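Local coordinates for protein 5,10-methylenetetrahydrofolate dehydrogenase (Bombyx mori, PDB 5ZF1) that probably catalyses the NADP+-dependent oxidation of 5,10-methylenetetrahydrofolate in one-carbon metabolism of the silkworm, at residues Thr34-Ile39 with Asp63-Asn68; Val231-Thr236 with Ser264-Ala269. One frame throughout, in Å; residues are numbered along the deposited sequence.

Interaction 1 of 2, residues Thr34-Ile39 with Asp63-Asn68; sequences TIRCII and DALTIN
Ile35, Cys37 and Ile39 on strand 34-40 bond with Asp63, Leu65 and Ile67 on strand 63-69, the two parallel strands of a beta-alpha-beta unit whose crossover is helix 44-60. Five backbone hydrogen bonds alternate in direction; Ile39 N to Ile67 O, at 2.8 Å, is nearly straight (170°). The same carbonyls take CA-H...O contacts, as Leu65 O does from Arg36 CA beside Cys37 N.

Side chains alternate between the sheet's faces. With Ile35 and Ile39, Ala64, Thr66 and Asn68 share the face where helix 44-60 sets Val50 against Ile39 and Thr66. There Ile35 CG2 meets Ala64 CB at 3.5 Å, and Ile39 CG1 reaches Thr66 CG2 at 4.1 Å.

On the other face, Ile38 turns to helix 75-87, while Arg36 leans over the neighbouring strand. Its chain bends at chi2 (-71°), and CD lies 3.7 Å from both CB and CD2 of Leu65. The polar end stays over the gap between the strands: Ile35 O, already taking Leu65 N at 3.0 Å, also accepts Arg36 NH1 at 3.1 Å, from above the carbonyl plane. An alanine here would probably leave Leu65 CB and CD2 without Arg36 CD beside them and Ile35 O with one donor fewer. Nearer the backbone, Ile67 CD1 comes against Arg36 CB at 3.7 Å.

Interaction 2 of 2, residues Val231-Thr236 with Ser264-Ala269; sequences VKPGAT and SKIAGA
The turn leading into strand 236-239 lies against the loop entering strand 269-270, with Gly234 bonded to Ile266 and Ala235 to Gly268. Lys232 to Ala235 form a type II beta turn, closed by Ala235 N on Lys232 O. Gly234 occupies its third position with positive phi (83°), where a side chain would press on the preceding carbonyl oxygen. From this turn Gly234 N reaches Ile266 O in an almost straight bond of 3.1 Å (173°). The same oxygen receives a CA-H...O contact from Pro233.

One residue on, Ala235 O accepts two backbone donors. Gly268 N makes the short bond, 2.7 Å but bent to 139°, and Ala269 N adds a weak one at 3.4 Å. Ala267 CB also lies close to this oxygen, at 3.3 Å. Gly268 sits tightly against the turn: a CB there would clash with Gly234 O.

Thr236 and Ala269 then pair as neighbouring parallel strands of the six-stranded sheet in the NAD(P)-binding, Rossmann-type region, and Ala269 bonds on to Ile237 while Thr236 bonds to Ile216 on the next strand. Thr236 CA approaches Ala269 O at 3.4 Å; on the shared face, Thr236 OG1 lies 4.0 Å from Ala269 CB.

The apolar part of the contact lies earlier in the two loops, before the strands begin. Val231 CG1, anti to the backbone N, is directed at Ile266 CG2, 4.0 Å away, and also borders Ala267, while Ile237 backs both Val231 and Ala267. Ile266 CG2, also anti to its own backbone N, faces Val231 CG1, Val231 O and Pro233 CA, with the oxygen nearest at 3.7 Å.

Overall arrangement
From the N terminus the chain first meets interaction 1, where Asp63-Asn68 returns beside Thr34-Ile39 and closes a loop of 23 residues, mostly helix 44-60, within the catalytic domain. The chain then runs on through strand 93-96, on the far side of strand 34-40, and into the NAD(P)-binding region. There interaction 2 closes a second loop of 27 residues, bringing Ser264-Ala269 back to Val231-Thr236. The loops follow in series, neither nesting nor crossing. The centres of interactions 1 and 2 are about 41 Å apart, on opposite sides of the chain's centre; interaction 1 joins two parallel strands of the three-stranded sheet, interaction 2 the loops that lead into two parallel strands of the six-stranded one.

Interaction 1 of 2, residues Thr34-Ile39 with Asp63-Asn68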
loop_
_atom_site.group_PDB
_atom_site.type_symbol
_atom_site.label_atom_id
_atom_site.label_comp_id
_atom_site.label_asym_id
_atom_site.label_seq_id
_atom_site.Cartn_x
_atom_site.Cartn_y
_atom_site.Cartn_z
ATOM N N THR B 34 -0.152 -1.335 -28.627
ATOM C CA THR B 34 -1.288 -2.214 -28.873
ATOM C C THR B 34 -1.898 -2.659 -27.553
ATOM O O THR B 34 -1.172 -2.963 -26.603
ATOM C CB THR B 34 -0.865 -3.444 -29.669
ATOM O OG1 THR B 34 0.126 -4.165 -28.928
ATOM C CG2 THR B 34 -0.282 -3.029 -31.027
ATOM N N ILE B 35 -3.230 -2.706 -27.511
ATOM C CA ILE B 35 -3.978 -3.161 -26.345
ATOM C C ILE B 35 -5.006 -4.201 -26.774
ATOM O O ILE B 35 -5.633 -4.086 -27.836
ATOM C CB ILE B 35 -4.649 -1.986 -25.597
ATOM C CG1 ILE B 35 -5.412 -2.496 -24.373
ATOM C CG2 ILE B 35 -5.573 -1.191 -26.493
ATOM C CD1 ILE B 35 -6.007 -1.399 -23.533
ATOM N N ARG B 36 -5.166 -5.229 -25.948
ATOM C CA ARG B 36 -6.196 -6.245 -26.123
ATOM C C ARG B 36 -7.098 -6.198 -24.904
ATOM O O ARG B 36 -6.617 -6.295 -23.771
ATOM C CB ARG B 36 -5.579 -7.632 -26.283
ATOM C CG ARG B 36 -4.576 -7.726 -27.419
ATOM C CD ARG B 36 -5.271 -7.649 -28.784
ATOM N NE ARG B 36 -4.307 -7.707 -29.882
ATOM C CZ ARG B 36 -3.889 -6.653 -30.575
ATOM N NH1 ARG B 36 -4.356 -5.439 -30.307
ATOM N NH2 ARG B 36 -3.004 -6.818 -31.548
ATOM N N CYS B 37 -8.395 -6.026 -25.131
ATOM C CA CYS B 37 -9.384 -5.968 -24.062
ATOM C C CYS B 37 -10.236 -7.229 -24.110
ATOM O O CYS B 37 -10.938 -7.464 -25.100
ATOM C CB CYS B 37 -10.265 -4.723 -24.195
ATOM S SG CYS B 37 -9.370 -3.146 -24.180
ATOM N N ILE B 38 -10.185 -8.025 -23.040
ATOM C CA ILE B 38 -10.959 -9.256 -22.957
ATOM C C ILE B 38 -12.296 -8.942 -22.307
ATOM O O ILE B 38 -12.348 -8.331 -21.230
ATOM C CB ILE B 38 -10.201 -10.339 -22.172
ATOM C CG1 ILE B 38 -8.945 -10.751 -22.925
ATOM C CG2 ILE B 38 -11.097 -11.547 -21.937
ATOM C CD1 ILE B 38 -8.072 -11.727 -22.158
ATOM N N ILE B 39 -13.372 -9.345 -22.976
ATOM C CA ILE B 39 -14.753 -9.128 -22.556
ATOM C C ILE B 39 -15.383 -10.495 -22.350
ATOM O O ILE B 39 -15.450 -11.295 -23.291
ATOM C CB ILE B 39 -15.557 -8.335 -23.601
ATOM C CG1 ILE B 39 -15.386 -6.837 -23.434
ATOM C CG2 ILE B 39 -17.036 -8.622 -23.457
ATOM C CD1 ILE B 39 -16.124 -6.307 -22.232
ATOM N N ASP B 63 -3.499 0.917 -31.149
ATOM C CA ASP B 63 -4.244 -0.109 -31.873
ATOM C C ASP B 63 -4.886 -1.051 -30.869
ATOM O O ASP B 63 -4.190 -1.829 -30.210
ATOM C CB ASP B 63 -3.338 -0.874 -32.829
ATOM C CG ASP B 63 -2.641 0.034 -33.801
ATOM O OD1 ASP B 63 -3.153 1.148 -34.039
ATOM O OD2 ASP B 63 -1.585 -0.368 -34.315
ATOM N N ALA B 64 -6.209 -0.993 -30.777
ATOM C CA ALA B 64 -6.981 -1.769 -29.819
ATOM C C ALA B 64 -7.759 -2.869 -30.527
ATOM O O ALA B 64 -8.263 -2.674 -31.638
ATOM C CB ALA B 64 -7.946 -0.864 -29.049
ATOM N N LEU B 65 -7.852 -4.024 -29.876
ATOM C CA LEU B 65 -8.644 -5.143 -30.368
ATOM C C LEU B 65 -9.394 -5.746 -29.191
ATOM O O LEU B 65 -8.806 -5.959 -28.127
ATOM C CB LEU B 65 -7.756 -6.195 -31.034
ATOM C CG LEU B 65 -8.436 -7.401 -31.673
ATOM C CD1 LEU B 65 -8.117 -7.433 -33.166
ATOM C CD2 LEU B 65 -7.996 -8.692 -30.997
ATOM N N THR B 66 -10.686 -5.994 -29.369
ATOM C CA THR B 66 -11.520 -6.558 -28.316
ATOM C C THR B 66 -11.671 -8.054 -28.544
ATOM O O THR B 66 -11.993 -8.487 -29.654
ATOM C CB THR B 66 -12.894 -5.889 -28.286
ATOM O OG1 THR B 66 -12.732 -4.477 -28.109
ATOM C CG2 THR B 66 -13.732 -6.445 -27.145
ATOM N N ILE B 67 -11.432 -8.838 -27.498
ATOM C CA ILE B 67 -11.589 -10.285 -27.550
ATOM C C ILE B 67 -12.812 -10.630 -26.720
ATOM O O ILE B 67 -12.805 -10.478 -25.491
ATOM C CB ILE B 67 -10.347 -11.020 -27.039
ATOM C CG1 ILE B 67 -9.153 -10.756 -27.954
ATOM C CG2 ILE B 67 -10.628 -12.508 -26.948
ATOM C CD1 ILE B 67 -7.930 -10.289 -27.219
ATOM N N ASN B 68 -13.871 -11.079 -27.387
ATOM C CA ASN B 68 -15.123 -11.396 -26.718
ATOM C C ASN B 68 -15.140 -12.867 -26.324
ATOM O O ASN B 68 -14.778 -13.738 -27.122
ATOM C CB ASN B 68 -16.315 -11.068 -27.618
ATOM C CG ASN B 68 -16.429 -9.590 -27.920
ATOM O OD1 ASN B 68 -17.119 -8.853 -27.214
ATOM N ND2 ASN B 68 -15.749 -9.144 -28.972
#

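Interaction 2 of 2, residues Val231-Thr236 with Ser264-Ala269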
loop_
_atom_site.group_PDB
_atom_site.type_symbol
_atom_site.label_atom_id
_atom_site.label_comp_id
_atom_site.label_asym_id
_atom_site.label_seq_id
_atom_site.Cartn_x
_atom_site.Cartn_y
_atom_site.Cartn_z
ATOM N N VAL B 231 -17.894 20.958 4.548
ATOM C CA VAL B 231 -16.882 21.419 3.606
ATOM C C VAL B 231 -16.205 22.658 4.169
ATOM O O VAL B 231 -16.871 23.602 4.616
ATOM C CB VAL B 231 -17.489 21.673 2.220
ATOM C CG1 VAL B 231 -16.434 22.234 1.250
ATOM C CG2 VAL B 231 -18.078 20.378 1.689
ATOM N N LYS B 232 -14.891 22.629 4.185
ATOM C CA LYS B 232 -14.115 23.802 4.524
ATOM C C LYS B 232 -14.231 24.806 3.384
ATOM O O LYS B 232 -14.072 24.429 2.220
ATOM C CB LYS B 232 -12.658 23.395 4.740
ATOM C CG LYS B 232 -11.733 24.471 5.260
ATOM C CD LYS B 232 -10.310 23.920 5.363
ATOM C CE LYS B 232 -9.284 25.002 5.598
ATOM N NZ LYS B 232 -8.000 24.392 6.044
ATOM N N PRO B 233 -14.498 26.081 3.662
ATOM C CA PRO B 233 -14.558 27.054 2.564
ATOM C C PRO B 233 -13.278 27.025 1.737
ATOM O O PRO B 233 -12.170 27.023 2.276
ATOM C CB PRO B 233 -14.746 28.396 3.289
ATOM C CG PRO B 233 -15.369 28.027 4.596
ATOM C CD PRO B 233 -14.748 26.707 4.971
ATOM N N GLY B 234 -13.443 26.960 0.413
ATOM C CA GLY B 234 -12.326 26.889 -0.500
ATOM C C GLY B 234 -11.744 25.511 -0.724
ATOM O O GLY B 234 -10.759 25.393 -1.453
ATOM N N ALA B 235 -12.321 24.463 -0.136
ATOM C CA ALA B 235 -11.772 23.121 -0.308
ATOM C C ALA B 235 -12.083 22.556 -1.699
ATOM O O ALA B 235 -12.973 23.015 -2.413
ATOM C CB ALA B 235 -12.325 22.185 0.772
ATOM N N THR B 236 -11.338 21.519 -2.073
ATOM C CA THR B 236 -11.491 20.874 -3.359
ATOM C C THR B 236 -12.217 19.560 -3.133
ATOM O O THR B 236 -11.798 18.769 -2.286
ATOM C CB THR B 236 -10.125 20.620 -3.995
ATOM O OG1 THR B 236 -9.469 21.878 -4.219
ATOM C CG2 THR B 236 -10.254 19.865 -5.290
ATOM N N SER B 264 -21.311 23.527 -3.955
ATOM C CA SER B 264 -20.711 24.439 -4.928
ATOM C C SER B 264 -20.632 25.865 -4.402
ATOM O O SER B 264 -19.766 26.630 -4.836
ATOM C CB SER B 264 -21.499 24.422 -6.238
ATOM O OG SER B 264 -21.515 23.129 -6.817
ATOM N N LYS B 265 -21.527 26.244 -3.483
ATOM C CA LYS B 265 -21.483 27.561 -2.857
ATOM C C LYS B 265 -20.377 27.694 -1.819
ATOM O O LYS B 265 -20.091 28.816 -1.387
ATOM C CB LYS B 265 -22.821 27.883 -2.183
ATOM C CG LYS B 265 -24.028 27.923 -3.097
ATOM C CD LYS B 265 -25.287 28.160 -2.270
ATOM C CE LYS B 265 -26.552 28.019 -3.099
ATOM N NZ LYS B 265 -27.748 27.818 -2.229
ATOM N N ILE B 266 -19.764 26.591 -1.395
ATOM C CA ILE B 266 -18.758 26.606 -0.344
ATOM C C ILE B 266 -17.380 26.235 -0.874
ATOM O O ILE B 266 -16.382 26.862 -0.512
ATOM C CB ILE B 266 -19.164 25.663 0.815
ATOM C CG1 ILE B 266 -20.598 25.944 1.265
ATOM C CG2 ILE B 266 -18.186 25.808 1.977
ATOM C CD1 ILE B 266 -20.771 27.301 1.906
ATOM N N ALA B 267 -17.308 25.207 -1.714
ATOM C CA ALA B 267 -16.041 24.649 -2.150
ATOM C C ALA B 267 -15.292 25.624 -3.052
ATOM O O ALA B 267 -15.879 26.498 -3.693
ATOM C CB ALA B 267 -16.264 23.334 -2.896
ATOM N N GLY B 268 -13.967 25.459 -3.093
ATOM C CA GLY B 268 -13.156 26.208 -4.041
ATOM C C GLY B 268 -13.117 25.590 -5.422
ATOM O O GLY B 268 -12.979 26.304 -6.415
ATOM N N ALA B 269 -13.239 24.266 -5.515
ATOM C CA ALA B 269 -13.201 23.570 -6.792
ATOM C C ALA B 269 -13.985 22.284 -6.610
ATOM O O ALA B 269 -13.956 21.714 -5.521
ATOM C CB ALA B 269 -11.766 23.273 -7.233
#